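Local atomic coordinates of MIF (Toxoplasma gondii, PDB entry 4DH4), a protein that belongs to the macrophage migration inhibitory factor family and folds into an alpha/beta subunit that assembles as a trimer. Residues D29-P34 with C74-A79; K21-A26 with V38-S43; V9-A14 with R86-P91. All coordinates share one frame; numbering follows the deposited sequence.

Interaction 1 (D29-P34 with C74-A79); sequences DALGKP and CKIAAA
I76 of helix 70-88 meets A30 and L31 of helix 13-31, and its side chain can be followed outward atom by atom. From CB, the first torsion, -65°, sets CG1 anti to the carbonyl carbon, and this branch is the one that reaches A30. There I76 CG1 stands 3.4 Å from A30 CB, closer than an ordinary carbon-carbon contact and evidence of tight packing. At the tip, I76 CD1 passes on to L31, where it lies 3.9 Å from L31 CD2 and equally near L31 CG; the two side chains cross at about a right angle. K75 approaches A30 separately: its bent chain brings K75 CE to 3.7 Å from A30 CA. The closest pairs are all carbon to carbon, and no hydrogen bond spans the segments. The helix of A30 ends directly afterwards in a Schellman motif, with G32 at positive phi, K33 N directed to A28 O and a weak G32 N to D29 O bond of 3.4 Å. Both helices lie against the sheet: I76 also rests on F99 of strand 95-102 and L31 on S64 of strand 58-65, while A77 packs on A108 of the second subunit.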
loop_
_atom_site.group_PDB
_atom_site.type_symbol
_atom_site.label_atom_id
_atom_site.label_comp_id
_atom_site.label_asym_id
_atom_site.label_seq_id
_atom_site.Cartn_x
_atom_site.Cartn_y
_atom_site.Cartn_z
ATOM N N ASP A 29 14.549 -14.947 7.991
ATOM C CA ASP A 29 14.605 -16.342 8.452
ATOM C C ASP A 29 13.628 -17.246 7.699
ATOM O O ASP A 29 14.023 -18.301 7.193
ATOM C CB ASP A 29 14.341 -16.442 9.962
ATOM C CG ASP A 29 15.461 -15.847 10.811
ATOM O OD1 ASP A 29 15.254 -15.726 12.039
ATOM O OD2 ASP A 29 16.540 -15.504 10.273
ATOM N N ALA A 30 12.361 -16.832 7.623
ATOM C CA ALA A 30 11.302 -17.655 6.991
ATOM C C ALA A 30 11.517 -17.886 5.494
ATOM O O ALA A 30 11.256 -18.981 4.976
ATOM C CB ALA A 30 9.948 -17.043 7.226
ATOM N N LEU A 31 11.999 -16.854 4.811
ATOM C CA LEU A 31 12.194 -16.912 3.365
ATOM C C LEU A 31 13.581 -17.423 2.972
ATOM O O LEU A 31 13.832 -17.704 1.797
ATOM C CB LEU A 31 11.914 -15.536 2.735
ATOM C CG LEU A 31 10.494 -14.973 2.907
ATOM C CD1 LEU A 31 10.411 -13.516 2.449
ATOM C CD2 LEU A 31 9.470 -15.812 2.167
ATOM N N GLY A 32 14.477 -17.547 3.950
ATOM C CA GLY A 32 15.857 -17.948 3.674
ATOM C C GLY A 32 16.548 -16.978 2.730
ATOM O O GLY A 32 17.226 -17.395 1.794
ATOM N N LYS A 33 16.356 -15.682 2.974
ATOM C CA LYS A 33 16.981 -14.630 2.167
ATOM C C LYS A 33 17.876 -13.758 3.048
ATOM O O LYS A 33 17.618 -13.620 4.247
ATOM C CB LYS A 33 15.922 -13.773 1.455
ATOM C CG LYS A 33 15.040 -14.552 0.478
ATOM C CD LYS A 33 14.487 -13.656 -0.612
ATOM C CE LYS A 33 13.824 -14.474 -1.713
ATOM N NZ LYS A 33 13.980 -13.807 -3.025
ATOM N N PRO A 34 18.927 -13.157 2.456
ATOM C CA PRO A 34 19.843 -12.362 3.277
ATOM C C PRO A 34 19.151 -11.114 3.809
ATOM O O PRO A 34 18.336 -10.503 3.106
ATOM C CB PRO A 34 20.965 -11.973 2.297
ATOM C CG PRO A 34 20.777 -12.832 1.091
ATOM C CD PRO A 34 19.323 -13.169 1.036
ATOM N N CYS A 74 2.244 -18.647 6.746
ATOM C CA CYS A 74 1.782 -18.889 8.107
ATOM C C CYS A 74 2.870 -18.618 9.152
ATOM O O CYS A 74 2.596 -18.022 10.194
ATOM C CB CYS A 74 1.250 -20.313 8.245
ATOM S SG CYS A 74 0.225 -20.526 9.696
ATOM N N LYS A 75 4.097 -19.055 8.864
ATOM C CA LYS A 75 5.240 -18.798 9.737
ATOM C C LYS A 75 5.495 -17.304 9.923
ATOM O O LYS A 75 5.661 -16.837 11.057
ATOM C CB LYS A 75 6.488 -19.487 9.186
ATOM C CG LYS A 75 7.697 -19.376 10.089
ATOM C CD LYS A 75 8.584 -20.607 9.967
ATOM C CE LYS A 75 9.675 -20.382 8.957
ATOM N NZ LYS A 75 11.015 -20.916 9.485
ATOM N N ILE A 76 5.511 -16.566 8.810
ATOM C CA ILE A 76 5.731 -15.117 8.830
ATOM C C ILE A 76 4.604 -14.388 9.569
ATOM O O ILE A 76 4.861 -13.509 10.398
ATOM C CB ILE A 76 5.930 -14.537 7.388
ATOM C CG1 ILE A 76 7.218 -15.086 6.762
ATOM C CG2 ILE A 76 5.975 -13.010 7.402
ATOM C CD1 ILE A 76 7.337 -14.855 5.231
ATOM N N ALA A 77 3.361 -14.766 9.281
ATOM C CA ALA A 77 2.212 -14.141 9.935
ATOM C C ALA A 77 2.218 -14.372 11.452
ATOM O O ALA A 77 1.917 -13.457 12.223
ATOM C CB ALA A 77 0.914 -14.633 9.320
ATOM N N ALA A 78 2.573 -15.587 11.869
ATOM C CA ALA A 78 2.667 -15.930 13.294
ATOM C C ALA A 78 3.681 -15.033 13.997
ATOM O O ALA A 78 3.421 -14.503 15.074
ATOM C CB ALA A 78 3.050 -17.395 13.460
ATOM N N ALA A 79 4.828 -14.845 13.357
ATOM C CA ALA A 79 5.918 -14.078 13.929
ATOM C C ALA A 79 5.625 -12.581 13.932
ATOM O O ALA A 79 5.939 -11.886 14.901
ATOM C CB ALA A 79 7.205 -14.374 13.186
#

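Interaction 2 (K21-A26 with V38-S43); sequences KDAEKA and VMVGYS
Helix-on-sheet packing inside a beta-alpha-beta unit is what joins E24 and A23 to V38 and V40: helix 13-31 follows strand 2-7 and leads into strand 39-44, which it covers here on the side from which V40 points. The backbones are nearest at E24 and V40, with E24 CA 6.2 Å from V40 CA, and all four touching residues are buried. V40 carries most of the strand side and divides its two methyls. V40 CG1 lies against the helix backbone, 3.9 Å from E24 CA, and reaches A23 CB at 4.2 Å. With CG1 anti to the carbonyl carbon (chi1 -69°), CG2 falls between the backbone N and the carbonyl carbon and meets the acid, V40 CG2 lying 3.8 Å from E24 OE1. The E24 and V40 side chains cross at about a right angle. Just before the strand, V38 CG1 packs on the same helical turn, 4.0 Å from E24 O.

E24 CG sits in the corresponding position on its own residue (chi1 67°), and the chain is extended beyond it, which carries OE1 to V40 CG2. The carboxylate is linked to the other segment through water. Water 1 donates both to E24 OE1, at 2.8 Å, and to V38 O, at 3.0 Å, bridging the acid and the strand entrance. The stronger partner of E24 OE1 is R49 of the third subunit, with which it forms a salt bridge; M39, V40 and G41 also pair with an antiparallel strand of that chain, extending the sheet across the interface. A buried carboxylate gripped by a guanidinium and a donating water is probably kept ionised, and the one methyl beside it, V40 CG2, packs against the carboxylate that pairs with the neighbouring subunit.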
loop_
_atom_site.group_PDB
_atom_site.type_symbol
_atom_site.label_atom_id
_atom_site.label_comp_id
_atom_site.label_asym_id
_atom_site.label_seq_id
_atom_site.Cartn_x
_atom_site.Cartn_y
_atom_site.Cartn_z
ATOM N N LYS A 21 13.077 -4.397 13.865
ATOM C CA LYS A 21 14.164 -5.360 14.049
ATOM C C LYS A 21 13.648 -6.790 14.163
ATOM O O LYS A 21 14.242 -7.708 13.599
ATOM C CB LYS A 21 15.005 -5.008 15.277
ATOM C CG LYS A 21 15.910 -3.833 15.047
ATOM C CD LYS A 21 16.747 -3.546 16.276
ATOM C CE LYS A 21 17.348 -2.152 16.210
ATOM N NZ LYS A 21 18.242 -1.975 15.047
ATOM N N ASP A 22 12.555 -6.976 14.901
ATOM C CA ASP A 22 11.908 -8.283 15.008
ATOM C C ASP A 22 11.373 -8.707 13.641
ATOM O O ASP A 22 11.526 -9.859 13.240
ATOM C CB ASP A 22 10.764 -8.250 16.027
ATOM C CG ASP A 22 11.245 -8.359 17.473
ATOM O OD1 ASP A 22 10.403 -8.206 18.383
ATOM O OD2 ASP A 22 12.452 -8.606 17.705
ATOM N N ALA A 23 10.746 -7.764 12.939
ATOM C CA ALA A 23 10.132 -8.029 11.635
ATOM C C ALA A 23 11.159 -8.470 10.585
ATOM O O ALA A 23 10.956 -9.477 9.896
ATOM C CB ALA A 23 9.370 -6.806 11.156
ATOM N N GLU A 24 12.253 -7.719 10.461
ATOM C CA GLU A 24 13.264 -8.024 9.452
ATOM C C GLU A 24 13.891 -9.413 9.644
ATOM O O GLU A 24 14.119 -10.131 8.665
ATOM C CB GLU A 24 14.321 -6.911 9.358
ATOM C CG GLU A 24 15.207 -6.769 10.579
ATOM C CD GLU A 24 16.048 -5.506 10.578
ATOM O OE1 GLU A 24 15.698 -4.529 9.882
ATOM O OE2 GLU A 24 17.075 -5.500 11.292
ATOM N N LYS A 25 14.145 -9.782 10.901
ATOM C CA LYS A 25 14.721 -11.082 11.236
ATOM C C LYS A 25 13.774 -12.218 10.853
ATOM O O LYS A 25 14.198 -13.205 10.254
ATOM C CB LYS A 25 15.050 -11.157 12.732
ATOM C CG LYS A 25 15.679 -12.478 13.166
ATOM C CD LYS A 25 15.502 -12.713 14.655
ATOM C CE LYS A 25 15.949 -14.113 15.045
ATOM N NZ LYS A 25 15.483 -14.457 16.414
ATOM N N ALA A 26 12.498 -12.065 11.207
ATOM C CA ALA A 26 11.478 -13.087 10.955
ATOM C C ALA A 26 11.249 -13.320 9.459
ATOM O O ALA A 26 11.065 -14.459 9.020
ATOM C CB ALA A 26 10.175 -12.709 11.632
ATOM N N VAL A 38 16.214 -7.316 2.742
ATOM C CA VAL A 38 14.933 -7.153 3.438
ATOM C C VAL A 38 14.662 -5.685 3.781
ATOM O O VAL A 38 15.472 -5.039 4.437
ATOM C CB VAL A 38 14.851 -8.047 4.699
ATOM C CG1 VAL A 38 13.546 -7.806 5.455
ATOM C CG2 VAL A 38 14.975 -9.527 4.305
ATOM N N MET A 39 13.522 -5.176 3.312
ATOM C CA MET A 39 13.062 -3.827 3.638
ATOM C C MET A 39 11.819 -3.918 4.518
ATOM O O MET A 39 10.897 -4.683 4.225
ATOM C CB MET A 39 12.764 -3.039 2.356
ATOM C CG MET A 39 12.340 -1.577 2.586
ATOM S SD MET A 39 12.191 -0.587 1.072
ATOM C CE MET A 39 13.916 -0.434 0.572
ATOM N N VAL A 40 11.806 -3.144 5.601
ATOM C CA VAL A 40 10.688 -3.139 6.542
ATOM C C VAL A 40 10.299 -1.697 6.911
ATOM O O VAL A 40 11.155 -0.804 6.964
ATOM C CB VAL A 40 10.988 -3.971 7.833
ATOM C CG1 VAL A 40 11.052 -5.474 7.537
ATOM C CG2 VAL A 40 12.288 -3.510 8.514
ATOM N N GLY A 41 9.014 -1.466 7.148
ATOM C CA GLY A 41 8.577 -0.144 7.575
ATOM C C GLY A 41 7.316 -0.145 8.409
ATOM O O GLY A 41 6.569 -1.129 8.436
ATOM N N TYR A 42 7.105 0.967 9.106
ATOM C CA TYR A 42 5.894 1.194 9.881
ATOM C C TYR A 42 5.223 2.458 9.382
ATOM O O TYR A 42 5.872 3.476 9.154
ATOM C CB TYR A 42 6.206 1.313 11.379
ATOM C CG TYR A 42 4.974 1.421 12.258
ATOM C CD1 TYR A 42 4.501 2.664 12.687
ATOM C CD2 TYR A 42 4.285 0.284 12.662
ATOM C CE1 TYR A 42 3.368 2.765 13.498
ATOM C CE2 TYR A 42 3.157 0.371 13.482
ATOM C CZ TYR A 42 2.701 1.613 13.892
ATOM O OH TYR A 42 1.585 1.703 14.701
ATOM N N SER A 43 3.914 2.391 9.216
ATOM C CA SER A 43 3.162 3.560 8.808
ATOM C C SER A 43 1.970 3.728 9.734
ATOM O O SER A 43 1.099 2.856 9.790
ATOM C CB SER A 43 2.736 3.435 7.336
ATOM O OG SER A 43 1.877 4.503 6.964
HETATM O O HOH W 1 16.160 -4.127 7.201
#

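Interaction 3 (V9-A14 with R86-P91); sequences VAATPA and RHLGVP
V9 and A11 close on L88 and V90 where the loop after strand 2-7 passes the end of helix 70-88. The closest approach is made by a single methyl, A11 CB, which sits 3.8 Å from L88 CD2. Next comes the valine pair: V9 CG2 is 4.0 Å from V90 CG2, and the two side chains slide past each other in opposite directions. The same V9 methyl lies 4.1 Å from L88 O, so it spans the last helical residue and the loop beyond. Its position follows from the first torsion of V9, which sets CG1 anti to the backbone N (chi1 169°) and CG2 beside it. No hydrogen bond joins the segments anywhere in the contact.

The topology places the first segment. Residues 9-12 are the link by which strand 2-7 turns into helix 13-31, the first connection of a beta-alpha-beta unit; A10 is the centre of an inverse gamma turn, and T12 occupies the N-cap position, where its side chain caps a backbone N. Across the contact, helix 70-88 ends at L88, and G89 follows with positive phi (81°).

Elsewhere the packing is slacker. The other V9 methyl, CG1, approaches L88 CD2 only to 4.4 Å. A10 directs its CB away from the second segment and, like T12 and P13, is exposed. L88, by contrast, also touches Y42, L19 and C7, and V90 rests on C7. P13 packs against Q47 of the third subunit, which places the loop near that interface.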
loop_
_atom_site.group_PDB
_atom_site.type_symbol
_atom_site.label_atom_id
_atom_site.label_comp_id
_atom_site.label_asym_id
_atom_site.label_seq_id
_atom_site.Cartn_x
_atom_site.Cartn_y
_atom_site.Cartn_z
ATOM N N VAL A 9 -1.911 2.888 15.795
ATOM C CA VAL A 9 -1.170 3.120 17.049
ATOM C C VAL A 9 -0.046 4.149 16.866
ATOM O O VAL A 9 0.768 4.047 15.943
ATOM C CB VAL A 9 -0.628 1.795 17.662
ATOM C CG1 VAL A 9 0.358 2.065 18.798
ATOM C CG2 VAL A 9 -1.775 0.911 18.157
ATOM N N ALA A 10 -0.023 5.152 17.743
ATOM C CA ALA A 10 1.004 6.183 17.709
ATOM C C ALA A 10 2.287 5.663 18.356
ATOM O O ALA A 10 2.631 6.036 19.483
ATOM C CB ALA A 10 0.510 7.457 18.403
ATOM N N ALA A 11 2.985 4.784 17.641
ATOM C CA ALA A 11 4.196 4.155 18.155
ATOM C C ALA A 11 5.350 5.140 18.202
ATOM O O ALA A 11 5.579 5.898 17.255
ATOM C CB ALA A 11 4.569 2.943 17.313
ATOM N N THR A 12 6.060 5.133 19.326
ATOM C CA THR A 12 7.279 5.910 19.476
ATOM C C THR A 12 8.336 5.278 18.584
ATOM O O THR A 12 8.330 4.059 18.405
ATOM C CB THR A 12 7.779 5.925 20.947
ATOM O OG1 THR A 12 7.999 4.583 21.411
ATOM C CG2 THR A 12 6.762 6.606 21.846
ATOM N N PRO A 13 9.231 6.097 18.002
ATOM C CA PRO A 13 10.275 5.546 17.147
ATOM C C PRO A 13 11.041 4.374 17.780
ATOM O O PRO A 13 11.568 3.533 17.055
ATOM C CB PRO A 13 11.194 6.748 16.913
ATOM C CG PRO A 13 10.279 7.915 16.979
ATOM C CD PRO A 13 9.316 7.569 18.078
ATOM N N ALA A 14 11.075 4.310 19.111
ATOM C CA ALA A 14 11.765 3.230 19.821
ATOM C C ALA A 14 10.956 1.932 19.889
ATOM O O ALA A 14 11.532 0.837 19.850
ATOM C CB ALA A 14 12.183 3.678 21.212
ATOM N N ARG A 86 3.235 -7.742 20.968
ATOM C CA ARG A 86 4.302 -7.460 21.928
ATOM C C ARG A 86 4.683 -5.976 21.963
ATOM O O ARG A 86 4.790 -5.383 23.037
ATOM C CB ARG A 86 5.517 -8.322 21.564
ATOM C CG ARG A 86 6.703 -8.301 22.519
ATOM C CD ARG A 86 7.528 -9.596 22.366
ATOM N NE ARG A 86 8.228 -9.703 21.077
ATOM C CZ ARG A 86 7.919 -10.555 20.092
ATOM N NH1 ARG A 86 6.903 -11.407 20.212
ATOM N NH2 ARG A 86 8.633 -10.557 18.972
ATOM N N HIS A 87 4.876 -5.376 20.791
ATOM C CA HIS A 87 5.359 -3.996 20.711
ATOM C C HIS A 87 4.276 -2.919 20.655
ATOM O O HIS A 87 4.518 -1.783 21.074
ATOM C CB HIS A 87 6.330 -3.835 19.539
ATOM C CG HIS A 87 7.568 -4.661 19.676
ATOM N ND1 HIS A 87 8.531 -4.399 20.627
ATOM C CD2 HIS A 87 7.989 -5.757 19.004
ATOM C CE1 HIS A 87 9.499 -5.291 20.526
ATOM N NE2 HIS A 87 9.196 -6.124 19.546
ATOM N N LEU A 88 3.099 -3.260 20.139
ATOM C CA LEU A 88 2.044 -2.259 19.925
ATOM C C LEU A 88 0.809 -2.458 20.803
ATOM O O LEU A 88 -0.007 -1.547 20.935
ATOM C CB LEU A 88 1.623 -2.202 18.445
ATOM C CG LEU A 88 2.699 -2.028 17.363
ATOM C CD1 LEU A 88 2.077 -2.124 15.972
ATOM C CD2 LEU A 88 3.468 -0.723 17.512
ATOM N N GLY A 89 0.678 -3.648 21.385
ATOM C CA GLY A 89 -0.482 -4.003 22.201
ATOM C C GLY A 89 -1.704 -4.435 21.407
ATOM O O GLY A 89 -2.782 -4.613 21.977
ATOM N N VAL A 90 -1.540 -4.601 20.093
ATOM C CA VAL A 90 -2.638 -5.004 19.210
ATOM C C VAL A 90 -2.819 -6.517 19.280
ATOM O O VAL A 90 -1.865 -7.252 19.037
ATOM C CB VAL A 90 -2.370 -4.579 17.729
ATOM C CG1 VAL A 90 -3.515 -5.027 16.815
ATOM C CG2 VAL A 90 -2.148 -3.073 17.620
ATOM N N PRO A 91 -4.045 -6.989 19.599
ATOM C CA PRO A 91 -4.308 -8.426 19.688
ATOM C C PRO A 91 -3.987 -9.079 18.354
ATOM O O PRO A 91 -4.372 -8.549 17.312
ATOM C CB PRO A 91 -5.816 -8.501 19.951
ATOM C CG PRO A 91 -6.185 -7.172 20.493
ATOM C CD PRO A 91 -5.252 -6.187 19.880
#

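In the fold
Segments on helix 13-31 occur in all three interactions, although in interaction 3 the touching residues belong to the loop before it. Helix 70-88 is shared by interactions 1 and 3, whose centres stand about 21 Å apart. Along the chain, interaction 3 encloses the other two, while the segments of interactions 1 and 2 alternate. The centre of interaction 2 is about 11 Å from that of interaction 1, touching through A26 CB and A79 CB at 3.7 Å, and about 14 Å from that of interaction 3, linked by Y42 OH to V9 O at 2.8 Å. Interaction 2 thus sets helix 13-31 on the sheet, interaction 1 sets it against helix 70-88, and interaction 3 ties that helix's end to the strand-to-helix loop.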